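Local coordinates for protein aminoglycoside N(3)-acetyltransferase III (PDB 7LAO) that acetylates the 3-amino group of 2-deoxystreptamine antibiotics such as gentamicin, kanamycin and tobramycin with acetyl-CoA as donor, giving resistance to these drugs, at residues P86-A91 with A112-H117. Residues are numbered along the deposited sequence; the frame is centred on the assembly and turned at random.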
ATOM      1  N   PRO A  86       3.548  22.431   3.559  1.00 86.01           N
ATOM      2  CA  PRO A  86       2.863  22.003   4.789  1.00 86.09           C
ATOM      3  C   PRO A  86       3.582  20.840   5.448  1.00 79.07           C
ATOM      4  O   PRO A  86       4.027  19.906   4.766  1.00 78.72           O
ATOM      5  CB  PRO A  86       1.467  21.585   4.297  1.00 76.48           C
ATOM      6  CG  PRO A  86       1.614  21.397   2.835  1.00 74.89           C
ATOM      7  CD  PRO A  86       2.654  22.374   2.392  1.00 80.74           C
ATOM      8  N   PRO A  87       3.733  20.874   6.769  1.00 83.51           N
ATOM      9  CA  PRO A  87       4.380  19.757   7.461  1.00 78.18           C
ATOM     10  C   PRO A  87       3.512  18.513   7.434  1.00 69.78           C
ATOM     11  O   PRO A  87       2.278  18.575   7.394  1.00 67.96           O
ATOM     12  CB  PRO A  87       4.566  20.280   8.892  1.00 80.15           C
ATOM     13  CG  PRO A  87       4.438  21.793   8.785  1.00 91.17           C
ATOM     14  CD  PRO A  87       3.459  22.008   7.670  1.00 84.29           C
ATOM     15  N   PHE A  88       4.173  17.366   7.429  1.00 76.41           N
ATOM     16  CA  PHE A  88       3.454  16.099   7.415  1.00 69.94           C
ATOM     17  C   PHE A  88       3.031  15.787   8.838  1.00 66.53           C
ATOM     18  O   PHE A  88       3.856  15.419   9.680  1.00 69.88           O
ATOM     19  CB  PHE A  88       4.312  14.986   6.838  1.00 72.97           C
ATOM     20  CG  PHE A  88       3.652  13.649   6.886  1.00 68.12           C
ATOM     21  CD1 PHE A  88       2.559  13.379   6.090  1.00 63.80           C
ATOM     22  CD2 PHE A  88       4.113  12.668   7.750  1.00 67.45           C
ATOM     23  CE1 PHE A  88       1.952  12.144   6.137  1.00 60.27           C
ATOM     24  CE2 PHE A  88       3.506  11.432   7.791  1.00 57.10           C
ATOM     25  CZ  PHE A  88       2.429  11.176   6.998  1.00 55.01           C
ATOM     26  N   ASP A  89       1.747  15.953   9.121  1.00 64.21           N
ATOM     27  CA  ASP A  89       1.210  15.689  10.448  1.00 73.04           C
ATOM     28  C   ASP A  89       0.372  14.427  10.375  1.00 66.16           C
ATOM     29  O   ASP A  89      -0.513  14.324   9.522  1.00 60.06           O
ATOM     30  CB  ASP A  89       0.366  16.860  10.953  1.00 79.74           C
ATOM     31  CG  ASP A  89      -0.257  16.588  12.311  1.00 84.01           C
ATOM     32  OD1 ASP A  89       0.418  16.012  13.189  1.00 87.33           O
ATOM     33  OD2 ASP A  89      -1.434  16.949  12.501  1.00 88.18           O
ATOM     34  N   LEU A  90       0.661  13.473  11.268  1.00 68.35           N
ATOM     35  CA  LEU A  90       0.075  12.139  11.151  1.00 63.76           C
ATOM     36  C   LEU A  90      -1.446  12.194  11.206  1.00 63.81           C
ATOM     37  O   LEU A  90      -2.134  11.460  10.479  1.00 61.22           O
ATOM     38  CB  LEU A  90       0.604  11.232  12.268  1.00 58.01           C
ATOM     39  CG  LEU A  90       2.096  10.933  12.374  1.00 51.71           C
ATOM     40  CD1 LEU A  90       2.313   9.736  13.291  1.00 52.04           C
ATOM     41  CD2 LEU A  90       2.693  10.689  11.022  1.00 45.07           C
ATOM     42  N   ALA A  91      -1.987  13.069  12.061  1.00 61.13           N
ATOM     43  CA  ALA A  91      -3.421  13.110  12.312  1.00 63.06           C
ATOM     44  C   ALA A  91      -4.187  13.936  11.295  1.00 67.50           C
ATOM     45  O   ALA A  91      -5.356  13.637  11.023  1.00 70.50           O
ATOM     46  CB  ALA A  91      -3.696  13.668  13.711  1.00 70.81           C
ATOM     47  N   ALA A 112      -6.858   3.766  15.003  1.00 32.48           N
ATOM     48  CA  ALA A 112      -5.982   3.633  13.847  1.00 30.98           C
ATOM     49  C   ALA A 112      -4.681   4.377  14.109  1.00 32.15           C
ATOM     50  O   ALA A 112      -4.640   5.333  14.878  1.00 33.42           O
ATOM     51  CB  ALA A 112      -6.642   4.173  12.566  1.00 30.92           C
ATOM     52  N   ARG A 113      -3.591   3.895  13.501  1.00 30.73           N
ATOM     53  CA  ARG A 113      -2.292   4.545  13.622  1.00 36.16           C
ATOM     54  C   ARG A 113      -1.736   4.750  12.224  1.00 37.99           C
ATOM     55  O   ARG A 113      -2.150   4.087  11.272  1.00 31.11           O
ATOM     56  CB  ARG A 113      -1.312   3.710  14.466  1.00 30.81           C
ATOM     57  CG  ARG A 113      -1.954   3.094  15.719  1.00 36.57           C
ATOM     58  CD  ARG A 113      -0.876   2.455  16.680  1.00 35.37           C
ATOM     59  NE  ARG A 113       0.031   3.481  17.198  1.00 39.30           N
ATOM     60  CZ  ARG A 113      -0.172   4.232  18.287  1.00 46.94           C
ATOM     61  NH1 ARG A 113      -1.282   4.117  19.017  1.00 40.83           N
ATOM     62  NH2 ARG A 113       0.746   5.131  18.628  1.00 49.11           N
ATOM     63  N   ARG A 114      -0.799   5.678  12.101  1.00 37.25           N
ATOM     64  CA  ARG A 114      -0.261   6.043  10.796  1.00 37.58           C
ATOM     65  C   ARG A 114       1.250   6.074  10.888  1.00 36.69           C
ATOM     66  O   ARG A 114       1.795   6.517  11.894  1.00 35.44           O
ATOM     67  CB  ARG A 114      -0.755   7.425  10.317  1.00 35.83           C
ATOM     68  CG  ARG A 114      -0.480   7.679   8.860  1.00 39.53           C
ATOM     69  CD  ARG A 114      -0.907   9.096   8.502  1.00 42.66           C
ATOM     70  NE  ARG A 114      -0.853   9.381   7.059  1.00 37.27           N
ATOM     71  CZ  ARG A 114      -1.385  10.487   6.541  1.00 39.43           C
ATOM     72  NH1 ARG A 114      -2.012  11.321   7.348  1.00 38.99           N
ATOM     73  NH2 ARG A 114      -1.333  10.743   5.234  1.00 40.18           N
ATOM     74  N   SER A 115       1.915   5.600   9.842  1.00 30.93           N
ATOM     75  CA  SER A 115       3.370   5.559   9.869  1.00 40.87           C
ATOM     76  C   SER A 115       3.957   6.920   9.482  1.00 43.44           C
ATOM     77  O   SER A 115       3.314   7.745   8.829  1.00 42.15           O
ATOM     78  CB  SER A 115       3.862   4.440   8.940  1.00 36.99           C
ATOM     79  OG  SER A 115       4.001   4.898   7.620  1.00 36.46           O
ATOM     80  N   ALA A 116       5.200   7.156   9.906  1.00 41.21           N
ATOM     81  CA  ALA A 116       5.799   8.489   9.832  1.00 43.75           C
ATOM     82  C   ALA A 116       6.555   8.767   8.533  1.00 42.45           C
ATOM     83  O   ALA A 116       7.080   9.877   8.378  1.00 42.30           O
ATOM     84  CB  ALA A 116       6.759   8.712  11.018  1.00 47.60           C
ATOM     85  N   HIS A 117       6.669   7.799   7.620  1.00 41.74           N
ATOM     86  CA  HIS A 117       7.298   8.059   6.313  1.00 42.78           C
ATOM     87  C   HIS A 117       6.297   8.837   5.479  1.00 38.98           C
ATOM     88  O   HIS A 117       5.282   8.269   5.086  1.00 40.28           O
ATOM     89  CB  HIS A 117       7.687   6.744   5.616  1.00 44.48           C
ATOM     90  CG  HIS A 117       8.564   6.906   4.401  1.00 44.39           C
ATOM     91  ND1 HIS A 117       8.193   7.650   3.298  1.00 40.80           N
ATOM     92  CD2 HIS A 117       9.782   6.384   4.104  1.00 38.81           C
ATOM     93  CE1 HIS A 117       9.154   7.608   2.392  1.00 40.81           C
ATOM     94  NE2 HIS A 117      10.127   6.843   2.856  1.00 44.42           N
TER
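Arg114 and Phe88 reach toward each other and meet tip to tip. With CG anti to the backbone N (chi1 -167°) and the chain extended on to NE, the arginine carries its guanidinium to the loop 86-91, where Phe88 CE1 sits over one face, 3.7 Å from Arg114 CZ and offset toward the rim. The two planes are 75° apart, so the ring sets its edge against that face and does not stack flat on it. In the guanidinium plane, Arg114 NH1 donates to Leu90 O at 3.1 Å, with an angle of 159° at the hydrogen; the donor stands above the carbonyl plane of Leu90. Arg114 CD lies 3.3 Å from the same Leu90 O.

Arg114 belongs to strand 113-114, an outermost strand of the seven-stranded mixed sheet of this Antibiotic_NAT protein, and it ties to that edge the long loop running from strand 56-60 to helix 102-108. The remaining polar demands of the buried guanidinium are met by Ser93 O at NH1, Ser62 O and Gly94 O at NH2, and Ser121 OG at NE; with Leu90 O these give five acceptors for its five N-H groups, a set that would hold its rotation.

At CE2, next to the atoms that meet Arg114, the Phe88 ring comes up against backbone: Ser115 O lies in the ring plane, 3.8 Å from Phe88 CE2, and also accepts a hydrogen bond from Ser121 OG. Trp63 adds an edge-to-face ring contact to Phe88. Leu90, whose CG is anti to its carbonyl carbon, brings its methyl groups alongside the chain of 114-116, CD1 at 3.5 Å from Arg114 O and CD2 at 4.0 Å from Ala116 CA.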